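Local atomic coordinates of plasma serine protease inhibitor (Homo sapiens, PDB entry 3DY0), a protein that inhibits serine proteases of blood plasma and other body fluids in a heparin-dependent manner, trapping them irreversibly after they cleave its reactive centre loop. Residues Asp107-Val110 and Ser111-Thr115; Val317-Glu321 and Ser322-Ala326. All coordinates share one frame; numbering follows the deposited sequence.

Contact 1 (107-115) is one helical stretch. Contact 2 (317-326) is the turn of a beta hairpin. They lie on opposite sides of the chain's centre. Their own centres are 36 Å apart, and their nearest atoms stay about 21 Å apart, so they do not touch. The two still share one framework. Helix 107-117 links strands 90-99 and 120-123, and strand 90-99 pairs with 159-172, which in turn pairs with 323-335, the second arm of the hairpin. V319, T324 and A326 of contact 2 also pack on the bound peptide. Contact 1 is held by helix bonds and apolar packing, contact 2 by strand bonds and salt bridges.

Contact 1: Asp107-Val110 and Ser111-Thr115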
loop_
_atom_site.group_PDB
_atom_site.type_symbol
_atom_site.label_atom_id
_atom_site.label_comp_id
_atom_site.label_asym_id
_atom_site.label_seq_id
_atom_site.Cartn_x
_atom_site.Cartn_y
_atom_site.Cartn_z
ATOM N N ASP A 107 -23.434 17.332 -4.439
ATOM C CA ASP A 107 -22.685 18.481 -3.931
ATOM C C ASP A 107 -21.887 18.106 -2.685
ATOM O O ASP A 107 -20.707 18.444 -2.556
ATOM C CB ASP A 107 -23.628 19.631 -3.546
ATOM C CG ASP A 107 -24.396 20.203 -4.727
ATOM O OD1 ASP A 107 -24.129 19.818 -5.885
ATOM O OD2 ASP A 107 -25.274 21.062 -4.480
ATOM N N THR A 108 -22.549 17.408 -1.768
ATOM C CA THR A 108 -21.939 17.004 -0.508
ATOM C C THR A 108 -20.718 16.103 -0.648
ATOM O O THR A 108 -19.771 16.220 0.130
ATOM C CB THR A 108 -22.971 16.308 0.395
ATOM O OG1 THR A 108 -23.583 15.229 -0.324
ATOM C CG2 THR A 108 -24.044 17.295 0.829
ATOM N N PHE A 109 -20.736 15.206 -1.628
ATOM C CA PHE A 109 -19.610 14.299 -1.842
ATOM C C PHE A 109 -18.407 15.071 -2.370
ATOM O O PHE A 109 -17.289 14.898 -1.895
ATOM C CB PHE A 109 -19.990 13.197 -2.831
ATOM C CG PHE A 109 -18.840 12.307 -3.216
ATOM C CD1 PHE A 109 -18.243 11.467 -2.278
ATOM C CD2 PHE A 109 -18.345 12.320 -4.512
ATOM C CE1 PHE A 109 -17.165 10.655 -2.634
ATOM C CE2 PHE A 109 -17.268 11.512 -4.878
ATOM C CZ PHE A 109 -16.679 10.680 -3.938
ATOM N N VAL A 110 -18.638 15.926 -3.359
ATOM C CA VAL A 110 -17.547 16.712 -3.917
ATOM C C VAL A 110 -16.928 17.620 -2.855
ATOM O O VAL A 110 -15.707 17.760 -2.785
ATOM C CB VAL A 110 -18.029 17.562 -5.111
ATOM C CG1 VAL A 110 -16.902 18.456 -5.601
ATOM C CG2 VAL A 110 -18.499 16.654 -6.227
ATOM N N SER A 111 -17.769 18.228 -2.023
ATOM C CA SER A 111 -17.288 19.116 -0.967
ATOM C C SER A 111 -16.474 18.358 0.076
ATOM O O SER A 111 -15.437 18.836 0.536
ATOM C CB SER A 111 -18.465 19.823 -0.288
ATOM O OG SER A 111 -19.096 20.731 -1.175
ATOM N N ALA A 112 -16.949 17.173 0.451
ATOM C CA ALA A 112 -16.255 16.357 1.438
ATOM C C ALA A 112 -14.902 15.915 0.893
ATOM O O ALA A 112 -13.901 15.907 1.609
ATOM C CB ALA A 112 -17.099 15.139 1.795
ATOM N N MET A 113 -14.878 15.545 -0.382
ATOM C CA MET A 113 -13.642 15.107 -1.015
ATOM C C MET A 113 -12.605 16.224 -1.051
ATOM O O MET A 113 -11.425 15.992 -0.798
ATOM C CB MET A 113 -13.929 14.602 -2.431
ATOM C CG MET A 113 -14.589 13.227 -2.473
ATOM S SD MET A 113 -13.432 11.894 -2.021
ATOM C CE MET A 113 -12.646 11.628 -3.586
ATOM N N LYS A 114 -13.049 17.440 -1.354
ATOM C CA LYS A 114 -12.136 18.575 -1.414
ATOM C C LYS A 114 -11.649 19.003 -0.033
ATOM O O LYS A 114 -10.466 19.287 0.153
ATOM C CB LYS A 114 -12.811 19.756 -2.125
ATOM C CG LYS A 114 -13.014 19.523 -3.620
ATOM C CD LYS A 114 -13.736 20.684 -4.304
ATOM C CE LYS A 114 -13.955 20.395 -5.787
ATOM N NZ LYS A 114 -14.742 21.469 -6.463
ATOM N N THR A 115 -12.558 19.029 0.938
ATOM C CA THR A 115 -12.226 19.450 2.296
ATOM C C THR A 115 -11.466 18.426 3.134
ATOM O O THR A 115 -10.461 18.751 3.766
ATOM C CB THR A 115 -13.499 19.843 3.069
ATOM O OG1 THR A 115 -14.160 20.913 2.384
ATOM C CG2 THR A 115 -13.152 20.295 4.484
#
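F109 and M113 are four residues apart on one helix, and each first torsion brings its group to the other. In F109, chi1 is 174° and CG stands anti to the backbone N, which leads the ring forward along the helix. In M113, chi1 is -75° and CG stands beside its own N, with further bends at chi2 and chi3. The two side chains then run side by side, one helical turn apart. M113 CG sits over one face of the F109 ring, 3.8 Å from the ring centroid and 20° off the normal. This is a CH-pi contact. The CG lies somewhat toward the rim, and F109 CZ is 3.6 Å from M113 CG. The sulfur comes in more obliquely: M113 SD is 4.6 Å from the F109 ring centroid. It adds a Met-aromatic contact.

V110 and K114 repeat the i to i+4 pairing on another side of the helix. The lysine chain is extended beyond CG, and K114 CE lies 3.5 Å from V110 CG1. Behind both pairs run the regular helix bonds, among them M113 N to F109 O at 2.9 Å and K114 N to V110 O at 3.0 Å. S111 O takes two donors, T115 N and T115 OG1, from opposite faces of its carbonyl plane.

The helix belongs to a beta-alpha-beta unit, between strands 90-99 and 120-123. Its side with D107, S111 and K114 is turned to solvent. F109 and M113 face inward, where both touch L97 of strand 90-99 and L45 of helix 33-45. M113 also touches M42 of that helix, and A112 reaches L45.

Contact 2: Val317-Glu321 and Ser322-Ala326; sequences VEVDE and SGTRA
The guanidinium of R325 has E318 O above one face, over its centre, and carboxylates of both E318 and D320 round its edge. NE and NH1 grip E318 side-on, both at OE2, with R325 NH1 to E318 OE2 at 3.2 Å. That oxygen lies near the guanidinium plane and offers NH1 its anti lone pair. NH1 and NH2 hold D320 end-on. R325 NH1 to D320 OD2 is 2.7 Å, but the nitrogen stands 60° out of the carboxylate plane. R325 NH2 to D320 OD1 is straighter, 3.1 Å with an N-H...O angle of 170°. Bends at chi2 and chi3 fold the arginine toward the turn, where its guanidinium lies between the two acids.

D320 OD1 also closes the turn. G323 N donates to D320 OD1 at 3.1 Å. This bond probably helps to hold the D320 carboxylate in place for R325. E318 and R325 form a hydrogen-bonded antiparallel pair, with E318 N to R325 O at 2.8 Å.

V317, V319, T324 and A326 line the other face of the sheet, where the bound peptide packs on V319, T324 and A326. T324 OG1 bonds to Y223, and E318 OE1 makes a salt bridge to K147. In a cleaved serpin, strand 323-335 is the N-terminal part of the reactive centre loop, inserted into the central sheet, and the turn leads into its proximal hinge. The hairpin lies between strand 259-277, which pairs with its first arm, and strand 159-172, which pairs with its second.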
loop_
_atom_site.group_PDB
_atom_site.type_symbol
_atom_site.label_atom_id
_atom_site.label_comp_id
_atom_site.label_asym_id
_atom_site.label_seq_id
_atom_site.Cartn_x
_atom_site.Cartn_y
_atom_site.Cartn_z
ATOM N N VAL A 317 8.545 -1.006 -5.591
ATOM C CA VAL A 317 9.578 -0.633 -4.635
ATOM C C VAL A 317 10.953 -0.980 -5.182
ATOM O O VAL A 317 11.120 -1.985 -5.873
ATOM C CB VAL A 317 9.390 -1.338 -3.262
ATOM C CG1 VAL A 317 9.557 -2.840 -3.402
ATOM C CG2 VAL A 317 10.393 -0.769 -2.252
ATOM N N GLU A 318 11.921 -0.118 -4.888
ATOM C CA GLU A 318 13.306 -0.313 -5.295
ATOM C C GLU A 318 14.136 -0.130 -4.036
ATOM O O GLU A 318 14.039 0.900 -3.371
ATOM C CB GLU A 318 13.734 0.743 -6.319
ATOM C CG GLU A 318 12.885 0.791 -7.572
ATOM C CD GLU A 318 13.183 2.005 -8.430
ATOM O OE1 GLU A 318 12.533 2.161 -9.484
ATOM O OE2 GLU A 318 14.068 2.805 -8.052
ATOM N N VAL A 319 14.937 -1.134 -3.704
ATOM C CA VAL A 319 15.801 -1.072 -2.533
ATOM C C VAL A 319 17.231 -1.270 -3.003
ATOM O O VAL A 319 17.536 -2.263 -3.662
ATOM C CB VAL A 319 15.468 -2.190 -1.518
ATOM C CG1 VAL A 319 16.584 -2.309 -0.477
ATOM C CG2 VAL A 319 14.135 -1.892 -0.843
ATOM N N ASP A 320 18.103 -0.318 -2.687
ATOM C CA ASP A 320 19.501 -0.452 -3.067
ATOM C C ASP A 320 20.429 0.084 -1.986
ATOM O O ASP A 320 19.999 0.344 -0.864
ATOM C CB ASP A 320 19.785 0.216 -4.421
ATOM C CG ASP A 320 19.427 1.689 -4.454
ATOM O OD1 ASP A 320 19.341 2.329 -3.385
ATOM O OD2 ASP A 320 19.249 2.214 -5.579
ATOM N N GLU A 321 21.705 0.241 -2.316
ATOM C CA GLU A 321 22.669 0.703 -1.332
ATOM C C GLU A 321 22.425 2.099 -0.774
ATOM O O GLU A 321 22.755 2.373 0.377
ATOM C CB GLU A 321 24.089 0.624 -1.911
ATOM C CG GLU A 321 24.562 -0.790 -2.215
ATOM C CD GLU A 321 24.220 -1.252 -3.623
ATOM O OE1 GLU A 321 23.362 -0.622 -4.278
ATOM O OE2 GLU A 321 24.813 -2.259 -4.071
ATOM N N SER A 322 21.838 2.979 -1.580
ATOM C CA SER A 322 21.590 4.350 -1.145
ATOM C C SER A 322 20.297 4.551 -0.360
ATOM O O SER A 322 20.234 5.408 0.519
ATOM C CB SER A 322 21.593 5.294 -2.350
ATOM O OG SER A 322 20.455 5.081 -3.164
ATOM N N GLY A 323 19.265 3.776 -0.673
ATOM C CA GLY A 323 18.014 3.944 0.041
ATOM C C GLY A 323 16.866 3.167 -0.559
ATOM O O GLY A 323 17.039 2.036 -1.006
ATOM N N THR A 324 15.695 3.794 -0.575
ATOM C CA THR A 324 14.486 3.165 -1.091
ATOM C C THR A 324 13.559 4.144 -1.799
ATOM O O THR A 324 13.423 5.291 -1.389
ATOM C CB THR A 324 13.675 2.516 0.069
ATOM O OG1 THR A 324 14.443 1.466 0.665
ATOM C CG2 THR A 324 12.338 1.958 -0.433
ATOM N N ARG A 325 12.953 3.683 -2.886
ATOM C CA ARG A 325 11.950 4.467 -3.595
ATOM C C ARG A 325 10.766 3.516 -3.642
ATOM O O ARG A 325 10.930 2.332 -3.943
ATOM C CB ARG A 325 12.369 4.820 -5.026
ATOM C CG ARG A 325 13.266 6.040 -5.141
ATOM C CD ARG A 325 14.679 5.696 -4.739
ATOM N NE ARG A 325 15.174 4.589 -5.548
ATOM C CZ ARG A 325 16.270 3.893 -5.275
ATOM N NH1 ARG A 325 16.635 2.900 -6.074
ATOM N NH2 ARG A 325 16.995 4.186 -4.202
ATOM N N ALA A 326 9.587 4.022 -3.306
ATOM C CA ALA A 326 8.380 3.206 -3.329
ATOM C C ALA A 326 7.223 4.086 -3.756
ATOM O O ALA A 326 7.167 5.270 -3.421
ATOM C CB ALA A 326 8.103 2.607 -1.950
HETATM O O HOH W 1 20.169 4.705 -6.053
#